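Local coordinates for carbon monoxide dehydrogenase (Thermococcus sp. AM4, PDB 6T7J), which catalyses the reversible oxidation of carbon monoxide to carbon dioxide at a nickel-iron-sulfur cluster, which lacks its nickel in this as-isolated form, at residues A104-V114 / G230-L241. Residues are numbered along the deposited sequence; the frame is centred on the assembly and turned at random.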
# COMPACT_ATOMS: atom_id res chain seq x y z
N ALA A 104 -8.19 5.41 -12.82
CA ALA A 104 -7.68 5.36 -14.18
C ALA A 104 -7.82 3.96 -14.78
O ALA A 104 -8.09 3.82 -15.97
CB ALA A 104 -6.23 5.80 -14.22
N ARG A 105 -7.64 2.92 -13.96
CA ARG A 105 -7.70 1.55 -14.46
C ARG A 105 -9.11 1.19 -14.91
O ARG A 105 -9.29 0.53 -15.94
CB ARG A 105 -7.22 0.58 -13.38
CG ARG A 105 -6.79 -0.78 -13.91
CD ARG A 105 -6.74 -1.81 -12.79
NE ARG A 105 -6.20 -1.25 -11.55
CZ ARG A 105 -4.92 -1.31 -11.19
NH1 ARG A 105 -4.52 -0.78 -10.05
NH2 ARG A 105 -4.03 -1.91 -11.98
N ASP A 106 -10.12 1.61 -14.14
CA ASP A 106 -11.50 1.37 -14.57
C ASP A 106 -11.81 2.10 -15.87
O ASP A 106 -12.43 1.53 -16.79
CB ASP A 106 -12.47 1.80 -13.46
CG ASP A 106 -12.41 0.87 -12.26
OD1 ASP A 106 -11.97 -0.29 -12.43
OD2 ASP A 106 -12.81 1.30 -11.16
N VAL A 107 -11.37 3.36 -15.99
CA VAL A 107 -11.64 4.06 -17.25
C VAL A 107 -10.87 3.42 -18.40
O VAL A 107 -11.35 3.38 -19.53
CB VAL A 107 -11.35 5.56 -17.13
CG1 VAL A 107 -11.83 6.28 -18.39
CG2 VAL A 107 -12.05 6.14 -15.91
N VAL A 108 -9.66 2.90 -18.13
CA VAL A 108 -8.89 2.21 -19.16
C VAL A 108 -9.62 0.96 -19.62
O VAL A 108 -9.64 0.64 -20.81
CB VAL A 108 -7.48 1.88 -18.65
CG1 VAL A 108 -6.85 0.77 -19.48
CG2 VAL A 108 -6.60 3.12 -18.66
N GLU A 109 -10.20 0.22 -18.67
CA GLU A 109 -10.96 -0.98 -19.03
C GLU A 109 -12.12 -0.62 -19.96
O GLU A 109 -12.32 -1.27 -20.99
CB GLU A 109 -11.48 -1.66 -17.76
CG GLU A 109 -10.39 -2.38 -16.96
CD GLU A 109 -10.82 -2.68 -15.53
OE1 GLU A 109 -12.04 -2.74 -15.27
OE2 GLU A 109 -9.93 -2.87 -14.67
N VAL A 110 -12.89 0.41 -19.61
CA VAL A 110 -14.01 0.79 -20.46
C VAL A 110 -13.52 1.26 -21.84
O VAL A 110 -14.11 0.92 -22.87
CB VAL A 110 -14.88 1.86 -19.77
CG1 VAL A 110 -15.98 2.35 -20.72
CG2 VAL A 110 -15.49 1.30 -18.50
N PHE A 111 -12.44 2.04 -21.86
CA PHE A 111 -11.92 2.56 -23.13
C PHE A 111 -11.42 1.43 -24.02
O PHE A 111 -11.63 1.46 -25.24
CB PHE A 111 -10.80 3.56 -22.84
CG PHE A 111 -10.01 3.98 -24.05
CD1 PHE A 111 -10.60 4.73 -25.04
CD2 PHE A 111 -8.68 3.63 -24.17
CE1 PHE A 111 -9.87 5.13 -26.15
CE2 PHE A 111 -7.95 4.02 -25.28
CZ PHE A 111 -8.55 4.77 -26.27
N LYS A 112 -10.77 0.42 -23.44
CA LYS A 112 -10.32 -0.73 -24.21
C LYS A 112 -11.50 -1.55 -24.72
O LYS A 112 -11.47 -2.05 -25.85
CB LYS A 112 -9.38 -1.59 -23.36
CG LYS A 112 -8.71 -2.71 -24.13
CD LYS A 112 -8.36 -3.87 -23.20
CE LYS A 112 -7.62 -4.97 -23.95
NZ LYS A 112 -7.56 -6.23 -23.15
N GLY A 113 -12.54 -1.70 -23.90
CA GLY A 113 -13.73 -2.38 -24.37
C GLY A 113 -14.39 -1.67 -25.53
O GLY A 113 -14.95 -2.31 -26.42
N VAL A 114 -14.33 -0.34 -25.54
CA VAL A 114 -14.87 0.41 -26.68
C VAL A 114 -13.96 0.29 -27.89
O VAL A 114 -14.43 0.25 -29.04
CB VAL A 114 -15.11 1.88 -26.28
CG1 VAL A 114 -15.52 2.71 -27.49
CG2 VAL A 114 -16.18 1.94 -25.22
N GLY A 230 -1.21 8.18 -14.20
CA GLY A 230 -2.49 7.66 -13.76
C GLY A 230 -3.62 8.67 -13.82
O GLY A 230 -4.61 8.46 -14.53
N SER A 231 -3.49 9.76 -13.06
CA SER A 231 -4.48 10.83 -13.14
C SER A 231 -4.55 11.42 -14.55
O SER A 231 -5.63 11.77 -15.04
CB SER A 231 -4.16 11.91 -12.11
OG SER A 231 -4.82 11.67 -10.88
N MET A 232 -3.39 11.52 -15.21
CA MET A 232 -3.34 12.03 -16.58
C MET A 232 -4.12 11.12 -17.52
O MET A 232 -4.89 11.60 -18.36
CB MET A 232 -1.89 12.16 -17.03
CG MET A 232 -1.72 12.93 -18.33
SD MET A 232 -1.95 14.70 -18.12
CE MET A 232 -0.41 15.16 -17.33
N MET A 233 -3.92 9.80 -17.40
CA MET A 233 -4.69 8.86 -18.21
C MET A 233 -6.18 8.97 -17.91
O MET A 233 -7.01 8.94 -18.82
CB MET A 233 -4.21 7.44 -17.96
CG MET A 233 -2.97 7.03 -18.73
SD MET A 233 -2.43 5.37 -18.27
CE MET A 233 -3.81 4.85 -17.27
N ALA A 234 -6.53 9.07 -16.62
CA ALA A 234 -7.94 9.22 -16.26
C ALA A 234 -8.56 10.42 -16.97
O ALA A 234 -9.61 10.29 -17.61
CB ALA A 234 -8.07 9.37 -14.74
N THR A 235 -7.90 11.57 -16.90
CA THR A 235 -8.44 12.78 -17.52
C THR A 235 -8.52 12.64 -19.03
O THR A 235 -9.56 12.93 -19.64
CB THR A 235 -7.58 13.99 -17.14
OG1 THR A 235 -7.70 14.24 -15.73
CG2 THR A 235 -8.03 15.23 -17.91
N TYR A 236 -7.43 12.19 -19.66
CA TYR A 236 -7.40 12.11 -21.12
C TYR A 236 -8.44 11.13 -21.64
O TYR A 236 -9.13 11.41 -22.63
CB TYR A 236 -6.00 11.71 -21.59
CG TYR A 236 -5.19 12.86 -22.16
CD1 TYR A 236 -5.20 13.14 -23.52
CD2 TYR A 236 -4.42 13.66 -21.33
CE1 TYR A 236 -4.46 14.19 -24.04
CE2 TYR A 236 -3.67 14.72 -21.84
CZ TYR A 236 -3.70 14.97 -23.20
OH TYR A 236 -2.96 16.01 -23.72
N LEU A 237 -8.59 9.97 -20.99
CA LEU A 237 -9.55 8.98 -21.45
C LEU A 237 -10.98 9.40 -21.15
O LEU A 237 -11.88 9.11 -21.95
CB LEU A 237 -9.25 7.62 -20.83
CG LEU A 237 -7.99 6.94 -21.37
CD1 LEU A 237 -7.90 5.53 -20.85
CD2 LEU A 237 -7.97 6.95 -22.89
N SER A 238 -11.22 10.08 -20.03
CA SER A 238 -12.56 10.61 -19.77
C SER A 238 -12.94 11.64 -20.82
O SER A 238 -14.09 11.69 -21.26
CB SER A 238 -12.62 11.22 -18.37
OG SER A 238 -12.01 10.37 -17.42
N ASP A 239 -11.98 12.47 -21.25
CA ASP A 239 -12.25 13.41 -22.32
C ASP A 239 -12.52 12.69 -23.64
O ASP A 239 -13.45 13.05 -24.37
CB ASP A 239 -11.08 14.39 -22.48
CG ASP A 239 -11.01 15.40 -21.35
OD1 ASP A 239 -11.94 15.42 -20.51
OD2 ASP A 239 -10.04 16.18 -21.31
N ILE A 240 -11.71 11.68 -23.96
CA ILE A 240 -11.88 10.95 -25.21
C ILE A 240 -13.24 10.26 -25.25
O ILE A 240 -13.90 10.21 -26.30
CB ILE A 240 -10.72 9.95 -25.41
CG1 ILE A 240 -9.44 10.69 -25.78
CG2 ILE A 240 -11.07 8.90 -26.46
CD1 ILE A 240 -8.18 9.90 -25.48
N LEU A 241 -13.69 9.73 -24.11
CA LEU A 241 -14.93 8.96 -24.08
C LEU A 241 -16.16 9.85 -23.99
O LEU A 241 -17.17 9.58 -24.65
CB LEU A 241 -14.90 7.97 -22.91
CG LEU A 241 -14.17 6.64 -23.11
CD1 LEU A 241 -13.79 6.03 -21.77
CD2 LEU A 241 -15.03 5.67 -23.92
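L237 lays its CD2 methyl over one face of the F111 ring, 3.7 Å from the ring centroid and only 13° off the normal, a CH-pi contact with the methyl above the middle of the ring. The phenyl reaches that place because F111 has CG anti to its backbone N (chi1 170°), which carries the ring across to the partner helix, where the two side chains meet at about a right angle. The other branch of the leucine, CD1, turns to V108 and comes within 3.5 Å of its CG2, so the two methyls touch residues one turn apart on 104-114. V108 CG2 is also touched by the terminal CE of M233, whose chain bends at its last torsion.

On the next turn L241 divides its methyls differently: CD1 lies between V107 CG1 (3.9 Å) and the CB of F111, while CD2 reaches V114 CG2. V107 and L237 slide past each other in opposite directions, V107 CG1 touching L237 CB, and I240 CG2 meets the phenyl obliquely at CE1, 4.0 Å away. Where the backbones come closest, small residues make the contact. A104 CB rests against the G230 carbonyl oxygen and against A234 CB at 4.0 Å, and the alpha carbons of A104 and A234 are just 4.4 Å apart.

No hydrogen bond crosses the interface; it is largely apolar packing, a buried contact in which segments 104-114 and 230-241, on helices 81-115 and 212-242, run broadly parallel at 38° with axes 8.7 Å apart. The side chain of A234 lies about 11 Å from the broken Fe4S4 cluster. Helix 146-162 covers M233 and F111, helix 127-136 packs on F111 and I240, and helix 525-538 lies against M232 and T235 on the far flank of 230-241.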